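Local coordinates for protein C-C motif chemokine 1 (Homo sapiens, PDB 4OIJ) that attracts monocytes but not neutrophils as a secreted CC chemokine that binds the receptor CCR8, at residues Arg23-Arg29 against Leu40-Lys45; Ser9-Phe15 against Thr31-Asn37. All blocks are in the same frame, centred on the assembly; numbering follows the deposited sequence. Where two conformers were deposited one is given.

Interaction 1. Residues Arg23-Arg29 against Leu40-Lys45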
ATOM      1  N   ARG A  23      10.814 -18.126  -8.974  1.00 54.68           N
ATOM      2  CA  ARG A  23      12.176 -17.564  -8.783  1.00 59.63           C
ATOM      3  C   ARG A  23      12.202 -16.019  -8.854  1.00 62.83           C
ATOM      4  O   ARG A  23      13.107 -15.403  -8.318  1.00 64.69           O
ATOM      5  CB  ARG A  23      13.183 -18.192  -9.781  1.00 62.90           C
ATOM      6  CG  ARG A  23      12.859 -17.918 -11.264  1.00 71.73           C
ATOM      7  CD  ARG A  23      13.593 -18.813 -12.271  1.00 83.64           C
ATOM      8  NE  ARG A  23      12.655 -19.430 -13.224  1.00 88.83           N
ATOM      9  CZ  ARG A  23      12.135 -18.819 -14.291  1.00 98.13           C
ATOM     10  NH1 ARG A  23      12.469 -17.565 -14.577  1.00 87.01           N
ATOM     11  NH2 ARG A  23      11.252 -19.447 -15.061  1.00 73.14           N
ATOM     12  N   ALA A  24      11.195 -15.407  -9.503  1.00 57.61           N
ATOM     13  CA  ALA A  24      11.067 -13.953  -9.652  1.00 55.42           C
ATOM     14  C   ALA A  24      10.526 -13.256  -8.400  1.00 55.21           C
ATOM     15  O   ALA A  24      10.632 -12.030  -8.302  1.00 55.36           O
ATOM     16  CB  ALA A  24      10.160 -13.638 -10.838  1.00 52.85           C
ATOM     17  N   ILE A  25       9.916 -14.026  -7.468  1.00 47.69           N
ATOM     18  CA  ILE A  25       9.236 -13.516  -6.261  1.00 41.75           C
ATOM     19  C   ILE A  25      10.118 -13.642  -5.030  1.00 47.71           C
ATOM     20  O   ILE A  25      10.707 -14.696  -4.807  1.00 49.34           O
ATOM     21  CB  ILE A  25       7.874 -14.252  -6.038  1.00 40.65           C
ATOM     22  CG1 ILE A  25       7.004 -14.304  -7.326  1.00 37.88           C
ATOM     23  CG2 ILE A  25       7.092 -13.652  -4.869  1.00 39.61           C
ATOM     24  CD1 ILE A  25       5.937 -15.445  -7.386  1.00 32.98           C
ATOM     25  N   LEU A  26      10.117 -12.595  -4.178  1.00 43.88           N
ATOM     26  CA  LEU A  26      10.862 -12.575  -2.923  1.00 46.92           C
ATOM     27  C   LEU A  26      10.023 -13.146  -1.793  1.00 47.43           C
ATOM     28  O   LEU A  26      10.505 -13.981  -1.037  1.00 48.37           O
ATOM     29  CB  LEU A  26      11.248 -11.135  -2.552  1.00 47.43           C
ATOM     30  CG  LEU A  26      12.350 -10.454  -3.343  1.00 56.71           C
ATOM     31  CD1 LEU A  26      12.386  -8.987  -3.009  1.00 57.80           C
ATOM     32  CD2 LEU A  26      13.718 -11.059  -3.029  1.00 63.78           C
ATOM     33  N   CYS A  27       8.749 -12.681  -1.682  1.00 40.62           N
ATOM     34  CA  CYS A  27       7.839 -12.982  -0.582  1.00 40.02           C
ATOM     35  C   CYS A  27       6.418 -12.539  -0.929  1.00 35.63           C
ATOM     36  O   CYS A  27       6.206 -11.884  -1.949  1.00 32.12           O
ATOM     37  CB  CYS A  27       8.339 -12.283   0.690  1.00 44.59           C
ATOM     38  SG  CYS A  27       8.628 -10.491   0.505  1.00 47.62           S
ATOM     39  N   TYR A  28       5.447 -12.866  -0.066  1.00 30.05           N
ATOM     40  CA  TYR A  28       4.068 -12.439  -0.260  1.00 26.93           C
ATOM     41  C   TYR A  28       3.475 -11.714   0.963  1.00 33.04           C
ATOM     42  O   TYR A  28       3.885 -11.966   2.096  1.00 36.52           O
ATOM     43  CB  TYR A  28       3.158 -13.621  -0.680  1.00 28.16           C
ATOM     44  CG  TYR A  28       2.753 -14.521   0.466  1.00 35.46           C
ATOM     45  CD1 TYR A  28       1.590 -14.277   1.194  1.00 37.71           C
ATOM     46  CD2 TYR A  28       3.562 -15.582   0.864  1.00 41.36           C
ATOM     47  CE1 TYR A  28       1.220 -15.092   2.261  1.00 43.72           C
ATOM     48  CE2 TYR A  28       3.187 -16.421   1.911  1.00 47.30           C
ATOM     49  CZ  TYR A  28       2.018 -16.167   2.613  1.00 57.58           C
ATOM     50  OH  TYR A  28       1.659 -16.960   3.678  1.00 68.19           O
ATOM     51  N   ARG A  29       2.511 -10.831   0.703  1.00 27.97           N
ATOM     52  CA  ARG A  29       1.756 -10.071   1.705  0.50 28.00           C
ATOM     53  C   ARG A  29       0.279 -10.356   1.457  1.00 31.31           C
ATOM     54  O   ARG A  29      -0.118 -10.554   0.297  1.00 28.31           O
ATOM     55  CB  ARG A  29       1.967  -8.551   1.537  0.50 25.84           C
ATOM     56  CG  ARG A  29       3.302  -8.000   2.025  0.50 38.55           C
ATOM     57  CD  ARG A  29       3.260  -6.480   2.163  0.50 39.60           C
ATOM     58  NE  ARG A  29       4.600  -5.883   2.187  0.50 41.30           N
ATOM     59  CZ  ARG A  29       5.327  -5.687   3.284  0.50 55.56           C
ATOM     60  NH1 ARG A  29       4.861  -6.049   4.473  0.50 44.44           N
ATOM     61  NH2 ARG A  29       6.531  -5.140   3.198  0.50 43.86           N
ATOM     62  N   LEU A  40      -3.763 -11.821  -3.250  1.00 30.61           N
ATOM     63  CA  LEU A  40      -2.468 -12.040  -2.606  1.00 31.80           C
ATOM     64  C   LEU A  40      -1.492 -11.068  -3.277  1.00 30.29           C
ATOM     65  O   LEU A  40      -1.538 -10.921  -4.508  1.00 31.75           O
ATOM     66  CB  LEU A  40      -2.006 -13.478  -2.985  1.00 35.88           C
ATOM     67  CG  LEU A  40      -1.342 -14.317  -1.922  1.00 45.23           C
ATOM     68  CD1 LEU A  40      -2.381 -15.063  -1.106  1.00 49.77           C
ATOM     69  CD2 LEU A  40      -0.427 -15.332  -2.545  1.00 49.17           C
ATOM     70  N   ILE A  41      -0.580 -10.454  -2.523  1.00 20.26           N
ATOM     71  CA  ILE A  41       0.436  -9.621  -3.159  1.00 17.75           C
ATOM     72  C   ILE A  41       1.773 -10.399  -3.166  1.00 25.00           C
ATOM     73  O   ILE A  41       2.210 -10.880  -2.117  1.00 28.33           O
ATOM     74  CB  ILE A  41       0.591  -8.256  -2.446  1.00 18.82           C
ATOM     75  CG1 ILE A  41      -0.767  -7.523  -2.325  1.00 16.73           C
ATOM     76  CG2 ILE A  41       1.681  -7.375  -3.111  1.00 17.62           C
ATOM     77  CD1 ILE A  41      -0.784  -6.553  -1.033  1.00 11.03           C
ATOM     78  N   PHE A  42       2.412 -10.524  -4.337  1.00 19.35           N
ATOM     79  CA  PHE A  42       3.738 -11.088  -4.407  1.00 21.62           C
ATOM     80  C   PHE A  42       4.709  -9.917  -4.542  1.00 28.19           C
ATOM     81  O   PHE A  42       4.508  -9.041  -5.394  1.00 27.84           O
ATOM     82  CB  PHE A  42       3.895 -12.008  -5.625  1.00 23.31           C
ATOM     83  CG  PHE A  42       3.114 -13.293  -5.557  1.00 24.74           C
ATOM     84  CD1 PHE A  42       3.360 -14.223  -4.546  1.00 30.62           C
ATOM     85  CD2 PHE A  42       2.214 -13.632  -6.567  1.00 24.91           C
ATOM     86  CE1 PHE A  42       2.689 -15.450  -4.524  1.00 33.69           C
ATOM     87  CE2 PHE A  42       1.555 -14.864  -6.552  1.00 29.79           C
ATOM     88  CZ  PHE A  42       1.785 -15.760  -5.525  1.00 31.21           C
ATOM     89  N   LYS A  43       5.766  -9.909  -3.726  1.00 29.36           N
ATOM     90  CA  LYS A  43       6.819  -8.898  -3.816  1.00 32.29           C
ATOM     91  C   LYS A  43       7.817  -9.443  -4.785  1.00 38.78           C
ATOM     92  O   LYS A  43       8.261 -10.572  -4.619  1.00 40.74           O
ATOM     93  CB  LYS A  43       7.481  -8.642  -2.450  1.00 38.36           C
ATOM     94  CG  LYS A  43       8.515  -7.511  -2.480  1.00 54.87           C
ATOM     95  CD  LYS A  43       9.330  -7.370  -1.191  1.00 54.47           C
ATOM     96  CE  LYS A  43      10.036  -6.034  -1.153  1.00 65.37           C
ATOM     97  NZ  LYS A  43      11.055  -5.905  -2.230  1.00 88.37           N
ATOM     98  N   LEU A  44       8.100  -8.702  -5.847  1.00 38.22           N
ATOM     99  CA  LEU A  44       9.051  -9.144  -6.863  1.00 42.80           C
ATOM    100  C   LEU A  44      10.416  -8.470  -6.618  1.00 56.96           C
ATOM    101  O   LEU A  44      10.599  -7.768  -5.615  1.00 57.20           O
ATOM    102  CB  LEU A  44       8.512  -8.860  -8.288  1.00 41.91           C
ATOM    103  CG  LEU A  44       7.109  -9.420  -8.662  1.00 41.74           C
ATOM    104  CD1 LEU A  44       6.621  -8.862  -9.983  1.00 40.72           C
ATOM    105  CD2 LEU A  44       7.105 -10.927  -8.737  1.00 43.89           C
ATOM    106  N   LYS A  45      11.386  -8.712  -7.501  1.00 62.09           N
ATOM    107  CA  LYS A  45      12.728  -8.138  -7.361  1.00 69.40           C
ATOM    108  C   LYS A  45      12.720  -6.618  -7.583  1.00 78.23           C
ATOM    109  O   LYS A  45      11.732  -6.069  -8.098  1.00 73.61           O
ATOM    110  CB  LYS A  45      13.723  -8.860  -8.274  1.00 75.95           C
ATOM    111  CG  LYS A  45      13.661 -10.392  -8.168  1.00 85.76           C
ATOM    112  CD  LYS A  45      14.032 -10.943  -6.784  1.00 90.65           C
ATOM    113  CE  LYS A  45      13.605 -12.381  -6.585  1.00 85.26           C
ATOM    114  NZ  LYS A  45      14.579 -13.349  -7.166  1.00 77.58           N
TER

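Interaction 2. Residues Ser9-Phe15 against Thr31-Asn37. With SO4 (sulfate ion), chain E; SO4 (sulfate ion), chain L; SO4 (sulfate ion), chain H; SO4 (sulfate ion), chain G.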
ATOM      1  N   SER A   9      -4.716   1.005   3.465  1.00 13.01           N
ATOM      2  CA  SER A   9      -4.996  -0.399   3.229  1.00 12.65           C
ATOM      3  C   SER A   9      -4.276  -0.784   1.942  1.00 13.33           C
ATOM      4  O   SER A   9      -4.198   0.049   1.043  1.00 12.95           O
ATOM      5  CB  SER A   9      -6.507  -0.616   3.049  1.00 13.61           C
ATOM      6  OG  SER A   9      -7.256  -0.140   4.153  1.00 21.18           O
ATOM      7  N   ARG A  10      -3.849  -2.044   1.804  1.00 12.82           N
ATOM      8  CA  ARG A  10      -3.256  -2.552   0.554  1.00 12.84           C
ATOM      9  C   ARG A  10      -4.305  -3.382  -0.150  1.00 17.20           C
ATOM     10  O   ARG A  10      -4.716  -4.435   0.366  1.00 19.11           O
ATOM     11  CB  ARG A  10      -1.987  -3.388   0.801  1.00 13.67           C
ATOM     12  CG  ARG A  10      -0.801  -2.510   1.157  1.00 25.90           C
ATOM     13  CD  ARG A  10       0.491  -3.313   1.233  1.00 34.08           C
ATOM     14  NE  ARG A  10       1.550  -2.540   1.878  1.00 40.67           N
ATOM     15  CZ  ARG A  10       1.663  -2.372   3.189  1.00 55.69           C
ATOM     16  NH1 ARG A  10       2.650  -1.643   3.685  1.00 49.25           N
ATOM     17  NH2 ARG A  10       0.785  -2.926   4.016  1.00 43.31           N
ATOM     18  N   CYS A  11      -4.782  -2.904  -1.301  1.00 14.21           N
ATOM     19  CA  CYS A  11      -5.860  -3.604  -1.991  1.00 14.78           C
ATOM     20  C   CYS A  11      -5.467  -4.018  -3.392  1.00 17.79           C
ATOM     21  O   CYS A  11      -4.666  -3.337  -4.039  1.00 16.01           O
ATOM     22  CB  CYS A  11      -7.126  -2.763  -2.009  1.00 15.09           C
ATOM     23  SG  CYS A  11      -7.605  -2.124  -0.385  1.00 20.43           S
ATOM     24  N   CYS A  12      -6.031  -5.126  -3.842  1.00 16.16           N
ATOM     25  CA  CYS A  12      -5.761  -5.662  -5.173  1.00 17.01           C
ATOM     26  C   CYS A  12      -7.042  -5.644  -5.908  1.00 22.28           C
ATOM     27  O   CYS A  12      -7.905  -6.480  -5.617  1.00 23.42           O
ATOM     28  CB  CYS A  12      -5.221  -7.084  -5.068  1.00 18.90           C
ATOM     29  SG  CYS A  12      -3.481  -7.164  -4.629  1.00 20.65           S
ATOM     30  N   PHE A  13      -7.237  -4.648  -6.791  1.00 20.50           N
ATOM     31  CA  PHE A  13      -8.481  -4.597  -7.579  1.00 20.71           C
ATOM     32  C   PHE A  13      -8.247  -5.119  -9.023  1.00 28.05           C
ATOM     33  O   PHE A  13      -9.195  -5.253  -9.784  1.00 30.68           O
ATOM     34  CB  PHE A  13      -9.099  -3.205  -7.548  1.00 23.86           C
ATOM     35  CG  PHE A  13      -9.436  -2.724  -6.141  1.00 25.32           C
ATOM     36  CD1 PHE A  13     -10.435  -3.348  -5.393  1.00 30.01           C
ATOM     37  CD2 PHE A  13      -8.814  -1.607  -5.605  1.00 23.80           C
ATOM     38  CE1 PHE A  13     -10.759  -2.893  -4.127  1.00 29.48           C
ATOM     39  CE2 PHE A  13      -9.145  -1.151  -4.344  1.00 25.19           C
ATOM     40  CZ  PHE A  13     -10.112  -1.796  -3.608  1.00 25.67           C
ATOM     41  N   SER A  14      -6.979  -5.410  -9.395  1.00 25.37           N
ATOM     42  CA  SER A  14      -6.619  -5.957 -10.705  1.00 25.56           C
ATOM     43  C   SER A  14      -5.612  -7.059 -10.427  1.00 27.33           C
ATOM     44  O   SER A  14      -4.772  -6.884  -9.538  1.00 24.96           O
ATOM     45  CB  SER A  14      -5.986  -4.888 -11.585  1.00 28.96           C
ATOM     46  OG  SER A  14      -5.343  -5.461 -12.710  1.00 37.89           O
ATOM     47  N   PHE A  15      -5.699  -8.197 -11.151  1.00 22.25           N
ATOM     48  CA  PHE A  15      -4.807  -9.333 -10.888  1.00 21.80           C
ATOM     49  C   PHE A  15      -3.996  -9.808 -12.087  1.00 25.54           C
ATOM     50  O   PHE A  15      -4.420  -9.657 -13.255  1.00 25.62           O
ATOM     51  CB  PHE A  15      -5.580 -10.552 -10.321  1.00 23.76           C
ATOM     52  CG  PHE A  15      -6.452 -10.275  -9.124  1.00 27.03           C
ATOM     53  CD1 PHE A  15      -5.907 -10.201  -7.849  1.00 28.75           C
ATOM     54  CD2 PHE A  15      -7.823 -10.106  -9.267  1.00 33.57           C
ATOM     55  CE1 PHE A  15      -6.718  -9.956  -6.743  1.00 30.50           C
ATOM     56  CE2 PHE A  15      -8.635  -9.853  -8.159  1.00 36.78           C
ATOM     57  CZ  PHE A  15      -8.077  -9.772  -6.906  1.00 31.85           C
ATOM     58  N   THR A  31      -3.629  -8.999   1.348  1.00 20.71           N
ATOM     59  CA  THR A  31      -4.287  -7.702   1.146  1.00 18.41           C
ATOM     60  C   THR A  31      -4.935  -7.349   2.510  1.00 21.80           C
ATOM     61  O   THR A  31      -5.244  -8.254   3.288  1.00 24.33           O
ATOM     62  CB  THR A  31      -5.413  -7.826   0.111  1.00 22.85           C
ATOM     63  OG1 THR A  31      -6.261  -8.871   0.540  1.00 31.75           O
ATOM     64  CG2 THR A  31      -4.916  -8.135  -1.283  1.00 14.30           C
ATOM     65  N   SER A  32      -5.192  -6.078   2.776  1.00 18.75           N
ATOM     66  CA  SER A  32      -5.848  -5.672   4.037  1.00 21.16           C
ATOM     67  C   SER A  32      -7.268  -6.261   4.078  1.00 30.06           C
ATOM     68  O   SER A  32      -7.945  -6.311   3.039  1.00 29.24           O
ATOM     69  CB  SER A  32      -5.897  -4.156   4.143  1.00 22.43           C
ATOM     70  OG  SER A  32      -4.599  -3.625   3.962  1.00 27.77           O
ATOM     71  N   SER A  33      -7.689  -6.757   5.268  1.00 29.79           N
ATOM     72  CA  SER A  33      -8.968  -7.430   5.496  1.00 33.16           C
ATOM     73  C   SER A  33     -10.213  -6.673   5.079  1.00 39.08           C
ATOM     74  O   SER A  33     -11.188  -7.319   4.702  1.00 42.77           O
ATOM     75  CB  SER A  33      -9.086  -7.901   6.939  1.00 41.16           C
ATOM     76  OG  SER A  33      -8.223  -9.002   7.175  1.00 48.39           O
ATOM     77  N   ILE A  34     -10.200  -5.318   5.139  1.00 33.02           N
ATOM     78  CA  ILE A  34     -11.355  -4.484   4.737  1.00 32.88           C
ATOM     79  C   ILE A  34     -11.676  -4.618   3.229  1.00 35.06           C
ATOM     80  O   ILE A  34     -12.843  -4.495   2.832  1.00 36.54           O
ATOM     81  CB  ILE A  34     -11.167  -3.005   5.167  1.00 33.36           C
ATOM     82  CG1 ILE A  34     -12.465  -2.176   4.986  1.00 34.16           C
ATOM     83  CG2 ILE A  34      -9.927  -2.353   4.465  1.00 28.97           C
ATOM     84  CD1 ILE A  34     -12.717  -1.095   5.998  1.00 31.06           C
ATOM     85  N   CYS A  35     -10.638  -4.866   2.416  1.00 28.76           N
ATOM     86  CA  CYS A  35     -10.745  -4.978   0.956  1.00 28.54           C
ATOM     87  C   CYS A  35     -10.178  -6.328   0.478  1.00 36.01           C
ATOM     88  O   CYS A  35      -9.644  -6.391  -0.635  1.00 35.33           O
ATOM     89  CB  CYS A  35     -10.000  -3.808   0.307  1.00 24.02           C
ATOM     90  SG  CYS A  35      -8.212  -3.784   0.645  1.00 23.30           S
ATOM     91  N   SER A  36     -10.230  -7.382   1.330  1.00 35.47           N
ATOM     92  CA  SER A  36      -9.627  -8.693   1.045  1.00 36.86           C
ATOM     93  C   SER A  36      -9.698  -9.190  -0.403  1.00 41.55           C
ATOM     94  O   SER A  36      -8.647  -9.378  -1.031  1.00 40.04           O
ATOM     95  CB  SER A  36     -10.081  -9.751   2.043  1.00 47.38           C
ATOM     96  OG  SER A  36      -9.033  -9.996   2.967  1.00 61.62           O
ATOM     97  N   ASN A  37     -10.925  -9.383  -0.927  1.00 40.35           N
ATOM     98  CA  ASN A  37     -11.224  -9.797  -2.285  1.00 40.89           C
ATOM     99  C   ASN A  37     -10.434 -10.981  -2.858  1.00 45.99           C
ATOM    100  O   ASN A  37     -10.329 -11.118  -4.082  1.00 48.13           O
ATOM    101  CB  ASN A  37     -11.396  -8.583  -3.224  1.00 42.51           C
ATOM    102  CG  ASN A  37     -10.277  -8.161  -4.173  1.00 67.47           C
ATOM    103  OD1 ASN A  37     -10.573  -7.481  -5.173  1.00 55.95           O
ATOM    104  ND2 ASN A  37      -8.997  -8.541  -3.921  1.00 52.30           N
TER
HETATM  105  S   SO4 E 101      -5.177  -5.386   8.022  1.00 77.86           S
HETATM  106  O1  SO4 E 101      -6.480  -5.707   7.452  1.00 82.16           O
HETATM  107  O2  SO4 E 101      -5.358  -5.011   9.444  1.00 83.07           O
HETATM  108  O3  SO4 E 101      -4.300  -6.562   7.935  1.00 83.80           O
HETATM  109  O4  SO4 E 101      -4.566  -4.255   7.277  1.00 82.52           O
HETATM  110  S   SO4 L 108      -9.822 -13.484   1.359  1.00 87.26           S
HETATM  111  O1  SO4 L 108      -9.827 -14.921   1.056  1.00 91.82           O
HETATM  112  O2  SO4 L 108     -10.885 -12.800   0.604  1.00 90.50           O
HETATM  113  O3  SO4 L 108     -10.050 -13.300   2.794  1.00 93.95           O
HETATM  114  O4  SO4 L 108      -8.507 -12.916   1.019  1.00 92.72           O
HETATM  115  S   SO4 H 104       4.008  -0.002   0.946  0.50 19.22           S
HETATM  116  O1  SO4 H 104       4.076   1.311   0.252  0.50 22.96           O
HETATM  117  O2  SO4 H 104       2.641  -0.384   1.043  0.50 24.60           O
HETATM  118  O3  SO4 H 104       4.714  -1.088   0.177  0.50 23.67           O
HETATM  119  O4  SO4 H 104       4.571   0.163   2.299  0.50 24.25           O
HETATM  120  S   SO4 G 103       3.713  -3.188   6.830  1.00 95.61           S
HETATM  121  O1  SO4 G 103       2.763  -2.060   6.797  1.00100.47           O
HETATM  122  O2  SO4 G 103       3.642  -3.836   8.153  1.00 99.78           O
HETATM  123  O3  SO4 G 103       3.352  -4.159   5.789  1.00101.83           O
HETATM  124  O4  SO4 G 103       5.070  -2.687   6.566  1.00100.36           O
HETATM  125  O   HOH W   1      -7.718  -6.660  -2.260  1.00 14.53           O

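Interaction 1. Residues Arg23-Arg29 against Leu40-Lys45
Arg29 and Ile41 exchange two backbone hydrogen bonds, Arg29 N to Ile41 O at 2.8 Å and Ile41 N to Arg29 O at 2.9 Å, the mark of an antiparallel hydrogen-bonded pair. Further along, Lys43 N gives a nearly straight bond to Cys27 O (2.7 Å, 171°), and Lys43 O takes Leu26 N. Beyond the paired strands, Lys45 is bent at chi2 (-63°) and chi4 (83°), which curls its ammonium back to Arg23 O, NZ to O 2.8 Å.

The two faces of this first hairpin of the chemokine sheet differ in character. On one, the methylenes of Lys43 run past the sulfur of Cys27, CD to SG 3.6 Å, and Cys27 is itself tied to Cys69. On the other, Ile25 CD1 sits over one face of the Phe42 ring in a CH-pi contact, 4.0 Å from the centroid. Cut back to alanine, Ile25 would lose CG2 and the branch ending in CD1, and the Phe42 ring face and Leu44 CD2 would probably be left without their aliphatic neighbour. Helix 57-64 packs here, Val59 on Leu40, His62 on Ile25 and Arg63 on Tyr28. Backbone bonds thus set the register, and branched and aromatic side chains supply the apolar surface against which the helix packs.

Interaction 2. Residues Ser9-Phe15 against Thr31-Asn37
Asn37 brings its amide to the edge of the Phe15 ring, a little beyond the adjacent cysteines of the CC chemokine motif, with ND2 lying 3.4 Å from CZ and near the ring plane. It meets Phe13 quite differently: there amide and ring planes stand nearly perpendicular, and OD1 approaches CD1 obliquely. The guanidinium of Arg10 is the third flat group, and sulfate oxygens meet it at its edge. NE and NH1 bind one sulfate, and NH1 also reaches a second; both anions probably come from the crystallisation liquor.

The paired cysteines pin the N-terminal segment to the protein body. Cys11 SG is bonded to Cys35 SG at 2.0 Å with a torsion of -92° about the sulfur-sulfur bond, close to the relaxed right angle, while Cys12 goes on to Cys51. Cys12 also rests its sulfur on Thr31 CG2. Beside the disulfide, Ser32 grips Arg10 twice: OG accepts Arg10 N at 2.8 Å, and Ser32 N donates to Arg10 O. With OG anti to the carbonyl carbon (chi1 -53°), the short hydroxyl stands in for a backbone acceptor, a task that suits serine. In the crystal, Ser9 and Cys11 pair antiparallel with a strand of the second subunit, forming a small intersubunit sheet, and Phe13 packs on Ser9 of that chain.

Asparagine suits the far end because the two N-H bonds of ND2 can serve two carbonyls, those of Cys12 and Ser36. The bond to Cys12 O lies in the carbonyl plane but is bent (132°), and Asn37 OD1 is crowded against the same Cys12 O at 2.9 Å. The second carbonyl takes another donor: Thr31 OG1 reaches Ser36 O at 2.9 Å, on a lone pair.

Overall arrangement
Following the chain from its N terminus, residues 9-15 come first and wait for their partner until residues 31-37, so interaction 2 closes a long loop that contains strand 25-30. Interaction 1 begins inside that loop, at 23-29, and ends beyond it, at 40-45, closing the first hairpin of the sheet; the two contacts therefore cross rather than nest. The connection between the hairpin strands carries Cys35, which holds Cys11, whereas Cys12 is tied to Cys51 in the third strand. The centres of the two contacts lie about 15 Å apart, yet they touch at Ile41, whose CG1 packs on Cys12 SG at 3.6 Å. Together they fasten the N-terminal segment to the sheet, and both reach the second subunit.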